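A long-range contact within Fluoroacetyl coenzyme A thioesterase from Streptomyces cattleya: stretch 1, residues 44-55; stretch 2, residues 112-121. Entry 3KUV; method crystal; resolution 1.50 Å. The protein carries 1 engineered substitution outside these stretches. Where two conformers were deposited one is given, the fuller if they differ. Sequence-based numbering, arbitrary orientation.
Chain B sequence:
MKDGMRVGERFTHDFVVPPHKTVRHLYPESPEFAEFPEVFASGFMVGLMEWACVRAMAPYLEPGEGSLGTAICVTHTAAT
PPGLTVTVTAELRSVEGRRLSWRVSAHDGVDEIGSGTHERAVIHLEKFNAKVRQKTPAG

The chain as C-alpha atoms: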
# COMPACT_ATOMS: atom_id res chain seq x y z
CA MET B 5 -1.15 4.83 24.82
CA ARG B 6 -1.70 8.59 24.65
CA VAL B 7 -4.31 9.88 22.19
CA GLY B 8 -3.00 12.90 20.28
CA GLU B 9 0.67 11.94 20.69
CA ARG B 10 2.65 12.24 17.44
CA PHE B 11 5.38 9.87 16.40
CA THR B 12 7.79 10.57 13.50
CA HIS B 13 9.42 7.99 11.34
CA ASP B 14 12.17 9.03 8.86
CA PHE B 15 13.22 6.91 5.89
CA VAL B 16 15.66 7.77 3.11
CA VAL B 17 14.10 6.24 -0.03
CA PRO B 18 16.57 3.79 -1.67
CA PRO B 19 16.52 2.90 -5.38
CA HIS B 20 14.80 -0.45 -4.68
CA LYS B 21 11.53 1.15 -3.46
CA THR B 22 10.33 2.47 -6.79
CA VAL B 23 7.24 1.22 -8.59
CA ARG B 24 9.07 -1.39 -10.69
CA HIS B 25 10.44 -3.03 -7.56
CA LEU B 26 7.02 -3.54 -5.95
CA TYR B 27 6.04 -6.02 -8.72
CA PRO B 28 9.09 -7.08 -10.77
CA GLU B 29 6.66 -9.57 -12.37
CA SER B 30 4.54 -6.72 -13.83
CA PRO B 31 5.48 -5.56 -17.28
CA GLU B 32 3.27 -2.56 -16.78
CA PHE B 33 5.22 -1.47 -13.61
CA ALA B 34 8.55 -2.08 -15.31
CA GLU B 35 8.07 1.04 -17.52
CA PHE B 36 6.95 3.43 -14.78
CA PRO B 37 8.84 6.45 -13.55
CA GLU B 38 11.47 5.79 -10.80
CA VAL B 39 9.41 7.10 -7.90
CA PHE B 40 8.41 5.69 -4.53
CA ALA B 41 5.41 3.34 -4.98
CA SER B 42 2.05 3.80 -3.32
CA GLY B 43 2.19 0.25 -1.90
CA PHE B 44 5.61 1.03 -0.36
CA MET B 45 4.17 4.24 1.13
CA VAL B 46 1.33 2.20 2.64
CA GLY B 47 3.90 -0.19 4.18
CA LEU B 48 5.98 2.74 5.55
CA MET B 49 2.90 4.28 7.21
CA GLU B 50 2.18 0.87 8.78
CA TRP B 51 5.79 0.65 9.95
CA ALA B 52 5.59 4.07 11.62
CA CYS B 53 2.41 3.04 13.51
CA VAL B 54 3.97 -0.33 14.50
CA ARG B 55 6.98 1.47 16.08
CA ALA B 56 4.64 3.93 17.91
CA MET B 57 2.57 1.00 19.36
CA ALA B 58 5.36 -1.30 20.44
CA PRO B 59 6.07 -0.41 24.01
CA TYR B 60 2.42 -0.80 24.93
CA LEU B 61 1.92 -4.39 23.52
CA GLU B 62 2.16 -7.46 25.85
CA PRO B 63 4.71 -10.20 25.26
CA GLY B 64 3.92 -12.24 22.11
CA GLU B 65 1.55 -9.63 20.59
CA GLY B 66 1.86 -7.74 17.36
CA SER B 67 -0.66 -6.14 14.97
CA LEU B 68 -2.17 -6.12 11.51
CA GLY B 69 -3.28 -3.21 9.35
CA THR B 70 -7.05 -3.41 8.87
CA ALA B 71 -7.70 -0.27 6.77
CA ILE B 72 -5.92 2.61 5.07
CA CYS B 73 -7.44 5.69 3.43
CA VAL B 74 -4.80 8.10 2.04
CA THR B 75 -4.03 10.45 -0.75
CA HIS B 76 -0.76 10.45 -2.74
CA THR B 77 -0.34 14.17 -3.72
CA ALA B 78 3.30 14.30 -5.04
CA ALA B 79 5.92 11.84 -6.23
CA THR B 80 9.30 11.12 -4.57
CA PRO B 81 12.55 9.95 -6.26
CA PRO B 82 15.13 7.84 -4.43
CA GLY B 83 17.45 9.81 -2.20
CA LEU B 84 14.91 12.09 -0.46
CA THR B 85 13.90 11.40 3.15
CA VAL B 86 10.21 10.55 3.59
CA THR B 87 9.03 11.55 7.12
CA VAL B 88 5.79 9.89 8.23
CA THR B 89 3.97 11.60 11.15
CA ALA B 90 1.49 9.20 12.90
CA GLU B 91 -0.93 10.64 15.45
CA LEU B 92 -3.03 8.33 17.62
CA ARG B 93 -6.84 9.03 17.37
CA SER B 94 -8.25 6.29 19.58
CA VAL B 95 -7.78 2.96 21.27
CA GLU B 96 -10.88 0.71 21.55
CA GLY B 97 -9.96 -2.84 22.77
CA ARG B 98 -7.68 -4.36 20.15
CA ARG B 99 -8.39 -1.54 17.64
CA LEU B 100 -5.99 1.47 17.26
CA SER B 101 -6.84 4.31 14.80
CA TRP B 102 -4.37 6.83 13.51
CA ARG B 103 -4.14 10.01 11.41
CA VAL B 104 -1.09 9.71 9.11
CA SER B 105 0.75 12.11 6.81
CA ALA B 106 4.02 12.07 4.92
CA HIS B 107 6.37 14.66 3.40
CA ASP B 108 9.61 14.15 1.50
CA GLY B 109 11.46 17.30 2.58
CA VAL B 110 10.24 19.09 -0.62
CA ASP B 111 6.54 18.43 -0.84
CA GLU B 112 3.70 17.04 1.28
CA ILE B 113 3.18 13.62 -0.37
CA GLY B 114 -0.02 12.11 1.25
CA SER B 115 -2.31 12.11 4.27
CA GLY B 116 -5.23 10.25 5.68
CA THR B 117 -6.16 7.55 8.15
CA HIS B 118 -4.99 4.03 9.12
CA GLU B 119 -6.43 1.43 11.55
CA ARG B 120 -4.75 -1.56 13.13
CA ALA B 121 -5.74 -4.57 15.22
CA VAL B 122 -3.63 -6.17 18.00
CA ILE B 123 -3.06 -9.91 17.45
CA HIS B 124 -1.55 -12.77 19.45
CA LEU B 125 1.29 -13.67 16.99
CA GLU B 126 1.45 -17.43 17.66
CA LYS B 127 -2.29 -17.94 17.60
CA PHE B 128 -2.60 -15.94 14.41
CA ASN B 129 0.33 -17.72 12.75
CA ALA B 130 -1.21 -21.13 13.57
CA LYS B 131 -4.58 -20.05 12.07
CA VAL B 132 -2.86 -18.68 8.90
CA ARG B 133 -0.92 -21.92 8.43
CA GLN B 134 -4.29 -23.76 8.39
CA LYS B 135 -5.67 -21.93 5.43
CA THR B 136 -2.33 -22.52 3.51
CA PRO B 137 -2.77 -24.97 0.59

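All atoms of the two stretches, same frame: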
# COMPACT_ATOMS: atom_id res chain seq x y z
N PHE B 44 4.53 0.83 -1.32
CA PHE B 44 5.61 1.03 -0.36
C PHE B 44 5.27 2.15 0.63
O PHE B 44 5.66 2.06 1.81
CB PHE B 44 6.95 1.29 -1.05
CG PHE B 44 7.59 0.05 -1.69
CD1 PHE B 44 7.86 -1.08 -0.92
CD2 PHE B 44 8.02 0.10 -3.03
CE1 PHE B 44 8.52 -2.22 -1.48
CE2 PHE B 44 8.65 -0.98 -3.62
CZ PHE B 44 8.93 -2.14 -2.86
N MET B 45 4.62 3.23 0.17
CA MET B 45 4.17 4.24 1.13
C MET B 45 3.19 3.68 2.13
O MET B 45 3.33 3.98 3.37
CB MET B 45 3.57 5.46 0.42
CG MET B 45 2.80 6.44 1.40
SD MET B 45 4.09 7.01 2.56
CE MET B 45 4.77 8.29 1.54
N VAL B 46 2.25 2.84 1.70
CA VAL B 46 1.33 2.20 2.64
C VAL B 46 2.15 1.41 3.68
O VAL B 46 1.91 1.54 4.92
CB VAL B 46 0.33 1.35 1.88
CG1 VAL B 46 -0.49 0.46 2.86
CG2 VAL B 46 -0.66 2.22 1.07
N GLY B 47 3.14 0.63 3.22
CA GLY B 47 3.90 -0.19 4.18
C GLY B 47 4.69 0.71 5.15
O GLY B 47 4.94 0.31 6.30
N LEU B 48 5.20 1.85 4.68
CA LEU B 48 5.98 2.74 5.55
C LEU B 48 5.08 3.38 6.59
O LEU B 48 5.54 3.57 7.75
CB LEU B 48 6.59 3.87 4.66
CG LEU B 48 7.62 4.78 5.41
CD1 LEU B 48 8.92 3.99 5.78
CD2 LEU B 48 7.97 5.94 4.47
N MET B 49 3.86 3.74 6.19
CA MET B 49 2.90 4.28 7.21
C MET B 49 2.57 3.20 8.25
O MET B 49 2.52 3.45 9.46
CB MET B 49 1.60 4.68 6.47
CG MET B 49 1.92 5.97 5.72
SD MET B 49 0.49 6.46 4.70
CE MET B 49 0.86 8.27 4.43
N GLU B 50 2.38 1.96 7.83
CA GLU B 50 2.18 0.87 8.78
C GLU B 50 3.38 0.79 9.71
O GLU B 50 3.21 0.63 10.92
CB GLU B 50 2.00 -0.51 8.10
CG GLU B 50 0.71 -0.58 7.28
CD GLU B 50 0.37 -2.06 7.03
OE1 GLU B 50 0.04 -2.84 7.96
OE2 GLU B 50 0.41 -2.52 5.83
N TRP B 51 4.58 0.78 9.15
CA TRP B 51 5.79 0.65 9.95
C TRP B 51 5.87 1.75 11.01
O TRP B 51 6.23 1.44 12.18
CB TRP B 51 6.98 0.71 8.96
CG TRP B 51 8.37 0.35 9.53
CD1 TRP B 51 8.71 0.04 10.86
CD2 TRP B 51 9.60 0.45 8.80
NE1 TRP B 51 10.12 -0.14 10.94
CE2 TRP B 51 10.67 0.16 9.71
CE3 TRP B 51 9.90 0.81 7.46
CZ2 TRP B 51 12.01 0.20 9.29
CZ3 TRP B 51 11.25 0.86 7.04
CH2 TRP B 51 12.29 0.53 8.00
N ALA B 52 5.63 2.99 10.65
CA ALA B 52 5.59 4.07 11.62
C ALA B 52 4.64 3.72 12.76
O ALA B 52 5.02 3.92 13.92
CB ALA B 52 5.17 5.37 10.97
N CYS B 53 3.39 3.33 12.45
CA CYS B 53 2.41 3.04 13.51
C CYS B 53 2.84 1.82 14.35
O CYS B 53 2.65 1.86 15.59
CB CYS B 53 1.01 2.89 12.93
SG CYS B 53 0.41 4.32 12.09
N VAL B 54 3.43 0.78 13.72
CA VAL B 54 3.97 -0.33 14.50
C VAL B 54 5.02 0.10 15.52
O VAL B 54 5.03 -0.34 16.69
CB VAL B 54 4.52 -1.45 13.51
CG1 VAL B 54 5.41 -2.46 14.19
CG2 VAL B 54 3.33 -2.12 12.70
N ARG B 55 5.94 0.97 15.10
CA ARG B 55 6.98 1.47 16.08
C ARG B 55 6.32 2.25 17.22
O ARG B 55 6.74 2.04 18.40
CB ARG B 55 8.02 2.36 15.31
CG ARG B 55 8.92 1.51 14.39
CD ARG B 55 9.97 2.47 13.75
NE ARG B 55 10.81 3.12 14.77
CZ ARG B 55 11.56 4.23 14.56
NH1 ARG B 55 11.55 4.95 13.39
NH2 ARG B 55 12.39 4.68 15.51
N GLU B 112 4.63 17.95 0.61
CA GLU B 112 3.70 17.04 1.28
C GLU B 112 3.35 15.93 0.27
O GLU B 112 3.06 16.26 -0.93
CB GLU B 112 2.53 17.90 1.77
CG GLU B 112 1.19 17.31 1.91
CD GLU B 112 0.86 16.65 3.28
OE1 GLU B 112 0.43 17.36 4.27
OE2 GLU B 112 0.92 15.40 3.34
N ILE B 113 3.39 14.66 0.61
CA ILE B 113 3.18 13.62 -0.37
C ILE B 113 1.93 12.81 -0.07
O ILE B 113 1.53 12.03 -0.93
CB ILE B 113 4.35 12.65 -0.56
CG1 ILE B 113 4.63 11.91 0.77
CG2 ILE B 113 5.63 13.44 -0.95
CD1 ILE B 113 5.67 10.73 0.55
N GLY B 114 1.26 12.93 1.09
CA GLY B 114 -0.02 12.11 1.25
C GLY B 114 -0.48 12.30 2.68
O GLY B 114 0.33 12.61 3.57
N SER B 115 -1.76 12.04 2.90
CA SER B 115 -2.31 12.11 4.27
C SER B 115 -3.61 11.35 4.30
O SER B 115 -4.24 11.11 3.26
CB SER B 115 -2.57 13.52 4.87
OG SER B 115 -3.52 14.18 4.16
N GLY B 116 -3.98 10.90 5.51
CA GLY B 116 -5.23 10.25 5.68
C GLY B 116 -5.23 9.47 6.97
O GLY B 116 -4.76 9.99 7.99
N THR B 117 -5.90 8.34 6.95
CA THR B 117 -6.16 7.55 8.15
C THR B 117 -5.69 6.11 7.99
O THR B 117 -5.57 5.60 6.88
CB THR B 117 -7.66 7.55 8.53
OG1 THR B 117 -8.44 7.15 7.37
CG2 THR B 117 -8.16 8.96 9.00
N HIS B 118 -5.45 5.44 9.11
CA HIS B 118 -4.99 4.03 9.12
C HIS B 118 -5.52 3.40 10.40
O HIS B 118 -5.46 4.04 11.51
CB HIS B 118 -3.46 3.99 9.18
CG HIS B 118 -2.92 2.58 9.19
ND1 HIS B 118 -1.91 2.10 10.03
CD2 HIS B 118 -3.31 1.53 8.44
CE1 HIS B 118 -1.68 0.82 9.74
NE2 HIS B 118 -2.51 0.46 8.80
N GLU B 119 -5.99 2.18 10.32
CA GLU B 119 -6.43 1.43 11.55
C GLU B 119 -5.69 0.12 11.60
O GLU B 119 -5.34 -0.46 10.55
CB GLU B 119 -7.91 1.12 11.45
CG GLU B 119 -8.80 2.43 11.61
CD GLU B 119 -8.83 3.29 10.39
OE1 GLU B 119 -8.92 2.71 9.30
OE2 GLU B 119 -8.84 4.53 10.45
N ARG B 120 -5.45 -0.32 12.84
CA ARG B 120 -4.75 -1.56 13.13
C ARG B 120 -5.48 -2.38 14.18
O ARG B 120 -6.25 -1.85 14.94
CB ARG B 120 -3.36 -1.27 13.69
CG ARG B 120 -2.51 -0.43 12.65
CD ARG B 120 -1.02 -0.38 12.99
NE ARG B 120 -0.36 -1.67 12.89
CZ ARG B 120 -0.09 -2.32 11.76
NH1 ARG B 120 -0.30 -1.66 10.59
NH2 ARG B 120 0.40 -3.56 11.72
N ALA B 121 -5.21 -3.68 14.23
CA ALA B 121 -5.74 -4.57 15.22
C ALA B 121 -4.60 -5.35 15.90
O ALA B 121 -3.76 -5.94 15.20
CB ALA B 121 -6.71 -5.59 14.61
O HOH W 1 1.46 -4.81 9.38

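Residues 44-55 are helical, within a helix that extends beyond the stretch in both directions. Residues 112-121 form a strand that continues later in the chain. The two axes come within 9.9 Å of each other, and their N-to-C directions differ by 58°. The helix therefore runs obliquely across the strand, and both advance in broadly the same sense. Three CA pairs mark the register. Met45 CA lies 8.9 Å from Gly114 CA, Glu50 CA lies 7.8 Å from His118 CA, and Cys53 CA lies 8.5 Å from Arg120 CA. At these separations the backbones do not touch, and side chains fill the space between them.

Inside the helix the usual i to i+4 hydrogen bonds run without a break, from Leu48 N to Phe44 O through Arg55 N to Trp51 O. In the strand, His118 and Arg120 point their CA-to-CB bonds toward the helix, while Glu119 between them points away. This is the alternation expected of an extended chain. The contact buries 385 Å², both sides summed, and Arg120 has the largest share of any residue.

At the start of both stretches the contact is apolar. Met45 and Ile113 both point toward the opposing stretch. Met45 CE and Ile113 CD1 are 2.8 Å apart, which is very short for two methyl groups. Met45 was deposited in two conformers, and this distance belongs to the one given. Next along the helix, Met49 leaves its backbone sideways, but its end comes nearer the strand. Met49 CE reaches to 4.5 Å from Gly114 O. Gly114 has no side chain; an ideal CB here would point toward the helix, 4.3 Å from Met49 CE.

In the middle, His118 lies against Glu50 and Cys53. Glu50 CG is 3.7 Å from His118 CE1, a contact made by the aliphatic part of the acid. Cys53 SG sits at the edge of the imidazole, 3.8 Å from His118 ND1 and near the ring plane. ND1 is buried by the contact and has no polar partner in the model.

The one direct hydrogen bond between the stretches joins Glu50 and Arg120. Arg120 NH1 donates a hydrogen bond to Glu50 OE1 at 2.9 Å. The N-H...O angle is 171°, so the bond is nearly straight. Opposite charges make the pair a salt bridge as well. A water adds a second connection: it donates to Glu50 OE1 at 2.8 Å and accepts from Arg120 NH2 at 2.9 Å. Arg120 NE is hydrogen-bonded elsewhere in the structure.

Arg120 also makes van der Waals contacts with the helix. Arg120 CD, a methylene, is 3.8 Å from Cys53 CB. Val54 CG2 lies over one face of the guanidinium, 3.4 Å from Arg120 NH2. This flat face can accept an apolar neighbour while the N-H groups bond outward in the plane. Arg120 thus combines a charged bond to Glu50 with van der Waals contacts to Cys53 and Val54.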